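Local coordinates for protein PTS system, IIA component (Streptococcus pneumoniae serotype 4, PDB 5T3U) that probably carries phosphoryl groups as the cytoplasmic IIA component of a sugar phosphotransferase system linked to fucose utilization, at residues 26-29 with 33-36; 40-45 with 51-56; 104-109 with 125-130; 17-22 with 100-105. All coordinates share one frame; numbering follows the deposited sequence.

How the interactions relate
Interaction 4 opens first, at residues 17-22, and closes the longest loop when the chain comes back at 100-105. Interactions 1 and 2 are nested inside that loop, one after the other. Interaction 1 joins the later part of helix 19-31 to the loop behind it. Interaction 2 packs strand 39-44 against helix 50-65. Interaction 3 begins where interaction 4 ends, sharing Ile104 and Pro105, and ties helix 104-112 to helix 120-129. No two loops cross. Interactions 2 and 3 lie on opposite sides of the chain centre, about 24 Å apart between centres, and interaction 4 touches both. All four also reach the second subunit.

Interaction 1 of 4, residues 26-29 with 33-36; sequences TAEM and ETTN
The two backbones come closest at Glu28 and Glu33, whose CA atoms are 5.1 Å apart, where helix 19-31 gives way to the loop leading to strand 39-44. One carboxylate oxygen of Glu28 carries the contact. Its OE2 accepts from Thr34 N at 2.8 Å, in a nearly straight bond of 166°. Thr34 OG1 donates to the same Glu28 OE2, also at 2.8 Å. Both donors come to the anti side of the oxygen, and they reach it from opposite faces of the carboxylate plane. Thr34 can offer both because its OG1 sits between the backbone N and the carbonyl carbon (chi1 56°). The Glu28 side chain runs out extended beyond CG and crosses that of Thr34 at about a right angle. A water donates a third bond to Glu28 OE2 at 2.7 Å and bridges on to Thr34 O. Three donors on one oxygen would stabilise its negative charge. That may help offset the nearby carboxylate of Glu33, whose OE2 lies 5.9 Å from Glu28 OE2. The Thr34 side chain also touches Ile111 of helix 104-112. Here a helix side chain holds the backbone of the loop that follows it, within the beta-alpha-beta crossover from strand 7-16 through helix 19-31 to strand 39-44.

Interaction 2 of 4, residues 40-45 with 51-56; sequences RTLGLM and VEFEHY
Leu42 and Leu44 of strand 39-44 pack on Phe53 of helix 50-65, a strand-to-helix contact at the edge of the parallel alpha/beta sheet. The helix runs back against the strand, with 170° between their directions and 9.6 Å between the axes of the two short segments. The contact across the segments is apolar.

The first kind of interaction is CH-pi. Leu44 CB lies over one face of the Phe53 ring, 4.1 Å from its centroid and 26° off the ring normal. It is displaced toward the rim, above the CD2 and CE2 side. The two side chains cross at about a right angle. Phe53 has CG anti to its own N (chi1 168°), which lays the ring between the helix and the two leucines.

The second kind is plain apolar packing. Leu42 CD2 meets Phe53 CE2 at 3.7 Å, coming in obliquely to the ring. The same methyl reaches Tyr56, with Leu42 CD2 4.1 Å from Tyr56 CB, while the Tyr56 ring leads off from the contact. Gly43, between the two leucines, adds only a slight backbone touch on the ring.

Hydrogen bonds and a salt bridge tie the segments to their neighbours. The strand is paired with strand 7-16 by backbone hydrogen bonds, and Arg40 forms a salt bridge with Glu63 farther along the helix. Phe53 also touches Pro82 and Val85 of helix 81-90. At the base of its ring, Leu44 CD1 rests 3.8 Å from Phe53 CB.

Interaction 3 of 4, residues 104-109 with 125-130; sequences IPLLVE and HNAQNS
Ser130, which packs on Pro105, turns its hydroxyl back to a carbonyl four residues earlier: Ser130 OG donates to Asn126 O at 2.9 Å. The proton donor sits 32° out of the carbonyl plane, with a C=O...OG angle of 139°. Ser130 N makes a weak bond to the same oxygen, so Asn126 O accepts from both, the backbone bond being the weaker. The contact is a helix-helix packing in the alpha/beta fold, between helix 104-112 and helix 120-129.

Small groups let the helices come close. The CA atoms of Leu106 and Ala127 are only 5.1 Å apart. Their CB atoms meet directly, with Leu106 CB 3.7 Å from Ala127 CB. With CG of Leu106 anti to the backbone N (chi1 -174°), its CD1 comes within 4.0 Å of Ala127 CB, a second, looser touch. The Leu106 side chain also touches Ile123 of helix 120-129 and Leu74 of strand 68-75.

A polar link is added from just before helix 104-112, where Asn103 ND2 hydrogen-bonds to Ala127 O. Leu131 of the second subunit packs on both Leu106 and Ala127, so this small interface is also part of the dimer contact. At its other end the proline ring lies against the serine methylene, with Pro105 CB and Pro105 CG each 3.7 Å from Ser130 CB.

Interaction 4 of 4, residues 17-22 with 100-105; sequences GNFASG and TGFNIP
Phe19 and Phe102 meet ring to ring, one from the first turn of helix 19-31 and one from the loop between strand 96-100 and helix 104-112. Both sit where the chain passes from a strand of the parallel alpha/beta sheet into a helix, at the C-terminal ends of strands 7-16 and 96-100. The tight part is this aromatic pair. Phe19 CE2 stands over one face of the Phe102 ring, 3.3 Å above its plane and displaced toward the rim. The centroids are 4.8 Å apart and the planes make 38°, so the rings meet at a slant. The side chains come from opposite directions. Phe102 holds CG between its backbone N and carbonyl carbon (chi1 78°), which brings its CZ to Phe19.

The loose part lies at the rim of the pair. Ala20 CA approaches the Phe102 edge only to 4.4 Å from CZ. Ser21, next in the helix, is exposed and does not touch the 100-105 segment.

The buried side continues into the dimer. The Phe19 ring meets Phe19 of the second subunit, and Phe19 N hydrogen-bonds to Thr26 OG1 of that subunit. Asn103 is the N-cap of helix 104-112 through OD1 on Leu106 N, and its ND2 hydrogen-bonds to Gly101 O of the second subunit. Back at the pair, Phe102 O lies in the plane of the Phe19 ring at its edge, 3.8 Å from Phe19 CZ.

Interaction 1 of 4, residues 26-29 with 33-36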
loop_
_atom_site.group_PDB
_atom_site.type_symbol
_atom_site.label_atom_id
_atom_site.label_comp_id
_atom_site.label_asym_id
_atom_site.label_seq_id
_atom_site.Cartn_x
_atom_site.Cartn_y
_atom_site.Cartn_z
ATOM N N THR A 26 10.042 -1.863 0.899
ATOM C CA THR A 26 9.986 -0.425 1.180
ATOM C C THR A 26 10.004 -0.148 2.677
ATOM O O THR A 26 10.719 0.749 3.133
ATOM C CB THR A 26 8.752 0.182 0.542
ATOM O OG1 THR A 26 8.896 0.098 -0.879
ATOM C CG2 THR A 26 8.558 1.643 0.949
ATOM N N ALA A 27 9.232 -0.913 3.454
ATOM C CA ALA A 27 9.208 -0.714 4.904
ATOM C C ALA A 27 10.600 -0.909 5.512
ATOM O O ALA A 27 10.958 -0.203 6.453
ATOM C CB ALA A 27 8.157 -1.654 5.607
ATOM N N GLU A 28 11.379 -1.847 4.951
ATOM C CA GLU A 28 12.719 -2.146 5.458
ATOM C C GLU A 28 13.700 -1.006 5.184
ATOM O O GLU A 28 14.721 -0.867 5.890
ATOM C CB GLU A 28 13.231 -3.482 4.915
ATOM C CG GLU A 28 12.438 -4.679 5.490
ATOM C CD GLU A 28 12.756 -5.997 4.836
ATOM O OE1 GLU A 28 12.896 -6.056 3.592
ATOM O OE2 GLU A 28 12.844 -7.001 5.567
ATOM N N MET A 29 13.371 -0.172 4.195
ATOM C CA MET A 29 14.187 1.016 3.921
ATOM C C MET A 29 14.063 1.995 5.071
ATOM O O MET A 29 14.966 2.797 5.299
ATOM C CB MET A 29 13.795 1.669 2.607
ATOM C CG MET A 29 14.222 0.858 1.391
ATOM S SD MET A 29 13.725 1.601 -0.179
ATOM C CE MET A 29 14.679 3.127 -0.129
ATOM N N GLU A 33 16.266 -4.297 7.883
ATOM C CA GLU A 33 15.949 -5.630 7.374
ATOM C C GLU A 33 15.229 -6.471 8.447
ATOM O O GLU A 33 15.596 -6.428 9.606
ATOM C CB GLU A 33 17.256 -6.319 6.927
ATOM C CG GLU A 33 17.061 -7.369 5.814
ATOM C CD GLU A 33 17.925 -8.629 6.001
ATOM O OE1 GLU A 33 18.272 -8.954 7.167
ATOM O OE2 GLU A 33 18.219 -9.321 4.994
ATOM N N THR A 34 14.180 -7.198 8.076
ATOM C CA THR A 34 13.498 -8.067 9.045
ATOM C C THR A 34 13.903 -9.525 8.786
ATOM O O THR A 34 14.485 -9.834 7.747
ATOM C CB THR A 34 11.938 -7.954 8.968
ATOM O OG1 THR A 34 11.503 -8.242 7.641
ATOM C CG2 THR A 34 11.454 -6.565 9.353
ATOM N N THR A 35 13.558 -10.419 9.713
ATOM C CA THR A 35 13.761 -11.858 9.508
ATOM C C THR A 35 12.439 -12.646 9.517
ATOM O O THR A 35 11.410 -12.189 10.037
ATOM C CB THR A 35 14.707 -12.467 10.562
ATOM O OG1 THR A 35 14.129 -12.290 11.857
ATOM C CG2 THR A 35 16.116 -11.771 10.543
ATOM N N ASN A 36 12.526 -13.844 8.963
ATOM C CA ASN A 36 11.445 -14.792 8.727
ATOM C C ASN A 36 10.669 -15.289 9.954
ATOM O O ASN A 36 9.536 -15.710 9.840
ATOM C CB ASN A 36 12.090 -16.027 8.069
ATOM C CG ASN A 36 11.235 -16.622 7.017
ATOM O OD1 ASN A 36 10.454 -15.921 6.361
ATOM N ND2 ASN A 36 11.382 -17.940 6.809
HETATM O O HOH W 1 13.831 -9.362 4.701
#

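Interaction 2 of 4, residues 40-45 with 51-56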
loop_
_atom_site.group_PDB
_atom_site.type_symbol
_atom_site.label_atom_id
_atom_site.label_comp_id
_atom_site.label_asym_id
_atom_site.label_seq_id
_atom_site.Cartn_x
_atom_site.Cartn_y
_atom_site.Cartn_z
ATOM N N ARG A 40 6.731 -12.015 7.406
ATOM C CA ARG A 40 6.673 -12.765 6.143
ATOM C C ARG A 40 5.737 -12.106 5.153
ATOM O O ARG A 40 4.829 -11.370 5.543
ATOM C CB ARG A 40 6.201 -14.209 6.404
ATOM C CG ARG A 40 7.280 -15.041 7.114
ATOM C CD ARG A 40 6.835 -16.502 7.237
ATOM N NE ARG A 40 7.625 -17.166 8.270
ATOM C CZ ARG A 40 7.630 -18.480 8.484
ATOM N NH1 ARG A 40 6.895 -19.288 7.720
ATOM N NH2 ARG A 40 8.398 -18.978 9.448
ATOM N N THR A 41 5.926 -12.403 3.875
ATOM C CA THR A 41 4.952 -11.978 2.886
ATOM C C THR A 41 4.428 -13.151 2.073
ATOM O O THR A 41 5.092 -14.181 1.957
ATOM C CB THR A 41 5.543 -10.927 1.912
ATOM O OG1 THR A 41 6.514 -11.548 1.065
ATOM C CG2 THR A 41 6.182 -9.798 2.692
ATOM N N LEU A 42 3.256 -12.978 1.477
ATOM C CA LEU A 42 2.742 -13.981 0.546
ATOM C C LEU A 42 1.955 -13.283 -0.547
ATOM O O LEU A 42 1.079 -12.481 -0.253
ATOM C CB LEU A 42 1.833 -14.964 1.298
ATOM C CG LEU A 42 1.382 -16.232 0.574
ATOM C CD1 LEU A 42 2.618 -17.072 0.159
ATOM C CD2 LEU A 42 0.460 -17.049 1.528
ATOM N N GLY A 43 2.259 -13.606 -1.805
ATOM C CA GLY A 43 1.508 -13.080 -2.931
ATOM C C GLY A 43 0.772 -14.174 -3.683
ATOM O O GLY A 43 1.343 -15.213 -3.965
ATOM N N LEU A 44 -0.498 -13.932 -4.001
ATOM C CA LEU A 44 -1.264 -14.808 -4.850
ATOM C C LEU A 44 -1.038 -14.361 -6.295
ATOM O O LEU A 44 -1.561 -13.346 -6.733
ATOM C CB LEU A 44 -2.753 -14.777 -4.466
ATOM C CG LEU A 44 -3.736 -15.504 -5.407
ATOM C CD1 LEU A 44 -3.309 -16.947 -5.630
ATOM C CD2 LEU A 44 -5.157 -15.416 -4.875
ATOM N N MET A 45 -0.225 -15.124 -7.015
ATOM C CA MET A 45 0.265 -14.728 -8.320
ATOM C C MET A 45 -0.727 -15.068 -9.437
ATOM O O MET A 45 -1.609 -15.927 -9.247
ATOM C CB MET A 45 1.648 -15.343 -8.562
ATOM C CG MET A 45 2.669 -14.971 -7.472
ATOM S SD MET A 45 2.853 -13.167 -7.277
ATOM C CE MET A 45 3.773 -12.765 -8.764
ATOM N N VAL A 51 -6.476 -22.938 -4.053
ATOM C CA VAL A 51 -6.359 -24.229 -3.353
ATOM C C VAL A 51 -4.932 -24.368 -2.873
ATOM O O VAL A 51 -4.714 -24.623 -1.681
ATOM C CB VAL A 51 -6.850 -25.446 -4.227
ATOM C CG1 VAL A 51 -6.414 -26.796 -3.613
ATOM C CG2 VAL A 51 -8.356 -25.368 -4.434
ATOM N N GLU A 52 -3.957 -24.153 -3.765
ATOM C CA GLU A 52 -2.543 -24.144 -3.351
ATOM C C GLU A 52 -2.224 -22.957 -2.417
ATOM O O GLU A 52 -1.544 -23.116 -1.404
ATOM C CB GLU A 52 -1.595 -24.175 -4.560
ATOM C CG GLU A 52 -1.512 -22.857 -5.369
ATOM C CD GLU A 52 -1.027 -23.029 -6.826
ATOM O OE1 GLU A 52 -1.751 -22.621 -7.780
ATOM O OE2 GLU A 52 0.081 -23.575 -7.024
ATOM N N PHE A 53 -2.741 -21.776 -2.751
ATOM C CA PHE A 53 -2.479 -20.553 -1.983
ATOM C C PHE A 53 -2.924 -20.679 -0.504
ATOM O O PHE A 53 -2.207 -20.313 0.434
ATOM C CB PHE A 53 -3.171 -19.368 -2.679
ATOM C CG PHE A 53 -3.218 -18.109 -1.849
ATOM C CD1 PHE A 53 -4.375 -17.766 -1.157
ATOM C CD2 PHE A 53 -2.098 -17.284 -1.741
ATOM C CE1 PHE A 53 -4.417 -16.617 -0.371
ATOM C CE2 PHE A 53 -2.134 -16.107 -0.972
ATOM C CZ PHE A 53 -3.287 -15.770 -0.286
ATOM N N GLU A 54 -4.141 -21.181 -0.332
ATOM C CA GLU A 54 -4.777 -21.431 0.951
ATOM C C GLU A 54 -3.868 -22.122 1.987
ATOM O O GLU A 54 -3.791 -21.705 3.145
ATOM C CB GLU A 54 -5.976 -22.310 0.626
ATOM C CG GLU A 54 -6.870 -22.636 1.690
ATOM C CD GLU A 54 -6.400 -23.819 2.496
ATOM O OE1 GLU A 54 -6.217 -24.965 1.968
ATOM O OE2 GLU A 54 -6.232 -23.554 3.682
ATOM N N HIS A 55 -3.184 -23.188 1.602
ATOM C CA HIS A 55 -2.405 -23.867 2.619
ATOM C C HIS A 55 -1.037 -23.253 2.863
ATOM O O HIS A 55 -0.525 -23.322 3.974
ATOM C CB HIS A 55 -2.403 -25.400 2.481
ATOM C CG HIS A 55 -2.022 -25.889 1.126
ATOM N ND1 HIS A 55 -0.753 -25.720 0.606
ATOM C CD2 HIS A 55 -2.722 -26.598 0.204
ATOM C CE1 HIS A 55 -0.704 -26.260 -0.604
ATOM N NE2 HIS A 55 -1.881 -26.803 -0.868
ATOM N N TYR A 56 -0.491 -22.591 1.845
ATOM C CA TYR A 56 0.700 -21.761 2.011
ATOM C C TYR A 56 0.437 -20.693 3.029
ATOM O O TYR A 56 1.258 -20.470 3.925
ATOM C CB TYR A 56 1.063 -21.029 0.719
ATOM C CG TYR A 56 1.652 -21.855 -0.379
ATOM C CD1 TYR A 56 2.434 -22.990 -0.115
ATOM C CD2 TYR A 56 1.461 -21.470 -1.714
ATOM C CE1 TYR A 56 2.995 -23.747 -1.185
ATOM C CE2 TYR A 56 2.004 -22.193 -2.763
ATOM C CZ TYR A 56 2.766 -23.326 -2.502
ATOM O OH TYR A 56 3.288 -24.006 -3.581
#

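Interaction 3 of 4, residues 104-109 with 125-130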
loop_
_atom_site.group_PDB
_atom_site.type_symbol
_atom_site.label_atom_id
_atom_site.label_comp_id
_atom_site.label_asym_id
_atom_site.label_seq_id
_atom_site.Cartn_x
_atom_site.Cartn_y
_atom_site.Cartn_z
ATOM N N ILE A 104 1.818 1.856 3.663
ATOM C CA ILE A 104 3.179 1.805 4.206
ATOM C C ILE A 104 3.198 2.286 5.668
ATOM O O ILE A 104 3.796 1.645 6.509
ATOM C CB ILE A 104 4.191 2.524 3.269
ATOM C CG1 ILE A 104 4.618 1.565 2.170
ATOM C CG2 ILE A 104 5.450 3.102 4.030
ATOM C CD1 ILE A 104 5.462 0.381 2.626
ATOM N N PRO A 105 2.486 3.382 5.993
ATOM C CA PRO A 105 2.489 3.814 7.410
ATOM C C PRO A 105 2.052 2.749 8.435
ATOM O O PRO A 105 2.677 2.652 9.502
ATOM C CB PRO A 105 1.503 4.980 7.409
ATOM C CG PRO A 105 1.681 5.589 6.020
ATOM C CD PRO A 105 1.794 4.373 5.133
ATOM N N LEU A 106 0.996 1.978 8.138
ATOM C CA LEU A 106 0.611 0.846 8.989
ATOM C C LEU A 106 1.734 -0.185 9.124
ATOM O O LEU A 106 2.108 -0.573 10.251
ATOM C CB LEU A 106 -0.656 0.159 8.452
ATOM C CG LEU A 106 -1.267 -0.970 9.351
ATOM C CD1 LEU A 106 -1.559 -0.541 10.780
ATOM C CD2 LEU A 106 -2.550 -1.491 8.709
ATOM N N LEU A 107 2.285 -0.631 7.987
ATOM C CA LEU A 107 3.312 -1.680 8.006
ATOM C C LEU A 107 4.536 -1.220 8.798
ATOM O O LEU A 107 4.989 -1.915 9.704
ATOM C CB LEU A 107 3.690 -2.161 6.584
ATOM C CG LEU A 107 4.769 -3.278 6.545
ATOM C CD1 LEU A 107 4.418 -4.497 7.460
ATOM C CD2 LEU A 107 5.071 -3.734 5.093
ATOM N N VAL A 108 5.046 -0.026 8.489
ATOM C CA VAL A 108 6.155 0.557 9.241
ATOM C C VAL A 108 5.914 0.618 10.745
ATOM O O VAL A 108 6.786 0.242 11.519
ATOM C CB VAL A 108 6.505 1.988 8.719
ATOM C CG1 VAL A 108 7.485 2.692 9.699
ATOM C CG2 VAL A 108 7.101 1.885 7.330
ATOM N N GLU A 109 4.747 1.113 11.157
ATOM C CA GLU A 109 4.444 1.237 12.574
ATOM C C GLU A 109 4.359 -0.128 13.272
ATOM O O GLU A 109 4.814 -0.281 14.406
ATOM C CB GLU A 109 3.102 1.975 12.757
ATOM C CG GLU A 109 2.585 1.999 14.207
ATOM C CD GLU A 109 3.613 2.542 15.215
ATOM O OE1 GLU A 109 4.413 3.450 14.863
ATOM O OE2 GLU A 109 3.623 2.055 16.372
ATOM N N HIS A 125 -6.316 3.555 13.417
ATOM C CA HIS A 125 -6.835 4.908 13.289
ATOM C C HIS A 125 -5.751 5.850 12.733
ATOM O O HIS A 125 -6.015 6.626 11.822
ATOM C CB HIS A 125 -7.383 5.408 14.643
ATOM C CG HIS A 125 -7.921 6.811 14.604
ATOM N ND1 HIS A 125 -9.105 7.143 13.977
ATOM C CD2 HIS A 125 -7.433 7.968 15.115
ATOM C CE1 HIS A 125 -9.323 8.441 14.102
ATOM N NE2 HIS A 125 -8.322 8.964 14.785
ATOM N N ASN A 126 -4.532 5.770 13.257
ATOM C CA ASN A 126 -3.470 6.636 12.749
ATOM C C ASN A 126 -3.075 6.314 11.288
ATOM O O ASN A 126 -2.714 7.212 10.528
ATOM C CB ASN A 126 -2.225 6.571 13.636
ATOM C CG ASN A 126 -2.418 7.215 15.018
ATOM O OD1 ASN A 126 -3.351 7.987 15.275
ATOM N ND2 ASN A 126 -1.485 6.924 15.901
ATOM N N ALA A 127 -3.126 5.040 10.922
ATOM C CA ALA A 127 -2.827 4.612 9.558
ATOM C C ALA A 127 -3.873 5.115 8.561
ATOM O O ALA A 127 -3.503 5.479 7.433
ATOM C CB ALA A 127 -2.719 3.098 9.478
ATOM N N GLN A 128 -5.154 5.117 8.959
ATOM C CA GLN A 128 -6.225 5.742 8.148
ATOM C C GLN A 128 -5.953 7.236 7.925
ATOM O O GLN A 128 -6.082 7.729 6.815
ATOM C CB GLN A 128 -7.619 5.573 8.784
ATOM C CG GLN A 128 -8.086 4.116 8.881
ATOM C CD GLN A 128 -9.342 3.962 9.715
ATOM O OE1 GLN A 128 -9.594 4.766 10.621
ATOM N NE2 GLN A 128 -10.132 2.913 9.430
ATOM N N ASN A 129 -5.544 7.930 8.982
ATOM C CA ASN A 129 -5.273 9.351 8.919
ATOM C C ASN A 129 -4.009 9.662 8.157
ATOM O O ASN A 129 -3.800 10.810 7.805
ATOM C CB ASN A 129 -5.151 9.941 10.328
ATOM C CG ASN A 129 -6.516 10.172 11.006
ATOM O OD1 ASN A 129 -7.566 10.219 10.352
ATOM N ND2 ASN A 129 -6.490 10.331 12.330
ATOM N N SER A 130 -3.139 8.657 7.970
ATOM C CA SER A 130 -1.925 8.793 7.152
ATOM C C SER A 130 -2.164 8.739 5.630
ATOM O O SER A 130 -1.256 9.031 4.848
ATOM C CB SER A 130 -0.937 7.715 7.502
ATOM O OG SER A 130 -0.431 7.901 8.815
#

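Interaction 4 of 4, residues 17-22 with 100-105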
loop_
_atom_site.group_PDB
_atom_site.type_symbol
_atom_site.label_atom_id
_atom_site.label_comp_id
_atom_site.label_asym_id
_atom_site.label_seq_id
_atom_site.Cartn_x
_atom_site.Cartn_y
_atom_site.Cartn_z
ATOM N N GLY A 17 -0.699 -10.615 -6.186
ATOM C CA GLY A 17 0.499 -10.023 -6.765
ATOM C C GLY A 17 1.572 -9.564 -5.802
ATOM O O GLY A 17 1.659 -10.040 -4.669
ATOM N N ASN A 18 2.389 -8.622 -6.289
ATOM C CA ASN A 18 3.612 -8.174 -5.671
ATOM C C ASN A 18 3.431 -7.034 -4.642
ATOM O O ASN A 18 4.416 -6.540 -4.101
ATOM C CB ASN A 18 4.591 -7.725 -6.777
ATOM C CG ASN A 18 5.089 -8.885 -7.652
ATOM O OD1 ASN A 18 5.028 -10.057 -7.266
ATOM N ND2 ASN A 18 5.591 -8.556 -8.827
ATOM N N PHE A 19 2.199 -6.606 -4.377
ATOM C CA PHE A 19 1.964 -5.528 -3.380
ATOM C C PHE A 19 2.647 -5.780 -2.029
ATOM O O PHE A 19 3.349 -4.885 -1.506
ATOM C CB PHE A 19 0.465 -5.305 -3.152
ATOM C CG PHE A 19 0.128 -4.085 -2.313
ATOM C CD1 PHE A 19 0.523 -2.811 -2.712
ATOM C CD2 PHE A 19 -0.627 -4.214 -1.148
ATOM C CE1 PHE A 19 0.171 -1.702 -1.980
ATOM C CE2 PHE A 19 -0.962 -3.113 -0.402
ATOM C CZ PHE A 19 -0.541 -1.832 -0.825
ATOM N N ALA A 20 2.431 -6.990 -1.481
ATOM C CA ALA A 20 2.972 -7.414 -0.192
ATOM C C ALA A 20 4.486 -7.426 -0.112
ATOM O O ALA A 20 5.052 -6.829 0.807
ATOM C CB ALA A 20 2.396 -8.823 0.210
ATOM N N SER A 21 5.168 -8.112 -1.043
ATOM C CA SER A 21 6.630 -8.126 -0.963
ATOM C C SER A 21 7.223 -6.715 -1.206
ATOM O O SER A 21 8.209 -6.316 -0.571
ATOM C CB SER A 21 7.240 -9.151 -1.940
ATOM O OG SER A 21 6.763 -8.910 -3.237
ATOM N N GLY A 22 6.625 -5.970 -2.116
ATOM C CA GLY A 22 7.083 -4.609 -2.378
ATOM C C GLY A 22 6.886 -3.703 -1.176
ATOM O O GLY A 22 7.756 -2.880 -0.872
ATOM N N THR A 100 -7.194 -5.064 6.863
ATOM C CA THR A 100 -7.148 -5.009 5.415
ATOM C C THR A 100 -6.896 -3.574 4.895
ATOM O O THR A 100 -6.905 -2.630 5.676
ATOM C CB THR A 100 -8.398 -5.657 4.735
ATOM O OG1 THR A 100 -8.130 -5.793 3.339
ATOM C CG2 THR A 100 -9.611 -4.796 4.883
ATOM N N GLY A 101 -6.660 -3.426 3.593
ATOM C CA GLY A 101 -6.445 -2.086 3.018
ATOM C C GLY A 101 -5.186 -1.383 3.516
ATOM O O GLY A 101 -5.122 -0.140 3.506
ATOM N N PHE A 102 -4.169 -2.158 3.919
ATOM C CA PHE A 102 -2.965 -1.589 4.531
ATOM C C PHE A 102 -2.170 -0.646 3.621
ATOM O O PHE A 102 -2.196 -0.773 2.385
ATOM C CB PHE A 102 -2.026 -2.693 5.074
ATOM C CG PHE A 102 -1.189 -3.394 4.021
ATOM C CD1 PHE A 102 -1.644 -4.560 3.405
ATOM C CD2 PHE A 102 0.073 -2.923 3.688
ATOM C CE1 PHE A 102 -0.856 -5.228 2.425
ATOM C CE2 PHE A 102 0.855 -3.565 2.719
ATOM C CZ PHE A 102 0.388 -4.730 2.092
ATOM N N ASN A 103 -1.418 0.247 4.252
ATOM C CA ASN A 103 -0.536 1.166 3.554
ATOM C C ASN A 103 0.862 1.101 4.192
ATOM O O ASN A 103 1.088 0.330 5.123
ATOM C CB ASN A 103 -1.133 2.594 3.537
ATOM C CG ASN A 103 -1.422 3.126 4.920
ATOM O OD1 ASN A 103 -1.062 2.491 5.922
ATOM N ND2 ASN A 103 -2.071 4.304 4.999
ATOM N N ILE A 104 1.818 1.856 3.663
ATOM C CA ILE A 104 3.179 1.805 4.206
ATOM C C ILE A 104 3.198 2.286 5.668
ATOM O O ILE A 104 3.796 1.645 6.509
ATOM C CB ILE A 104 4.191 2.524 3.269
ATOM C CG1 ILE A 104 4.618 1.565 2.170
ATOM C CG2 ILE A 104 5.450 3.102 4.030
ATOM C CD1 ILE A 104 5.462 0.381 2.626
ATOM N N PRO A 105 2.486 3.382 5.993
ATOM C CA PRO A 105 2.489 3.814 7.410
ATOM C C PRO A 105 2.052 2.749 8.435
ATOM O O PRO A 105 2.677 2.652 9.502
ATOM C CB PRO A 105 1.503 4.980 7.409
ATOM C CG PRO A 105 1.681 5.589 6.020
ATOM C CD PRO A 105 1.794 4.373 5.133
#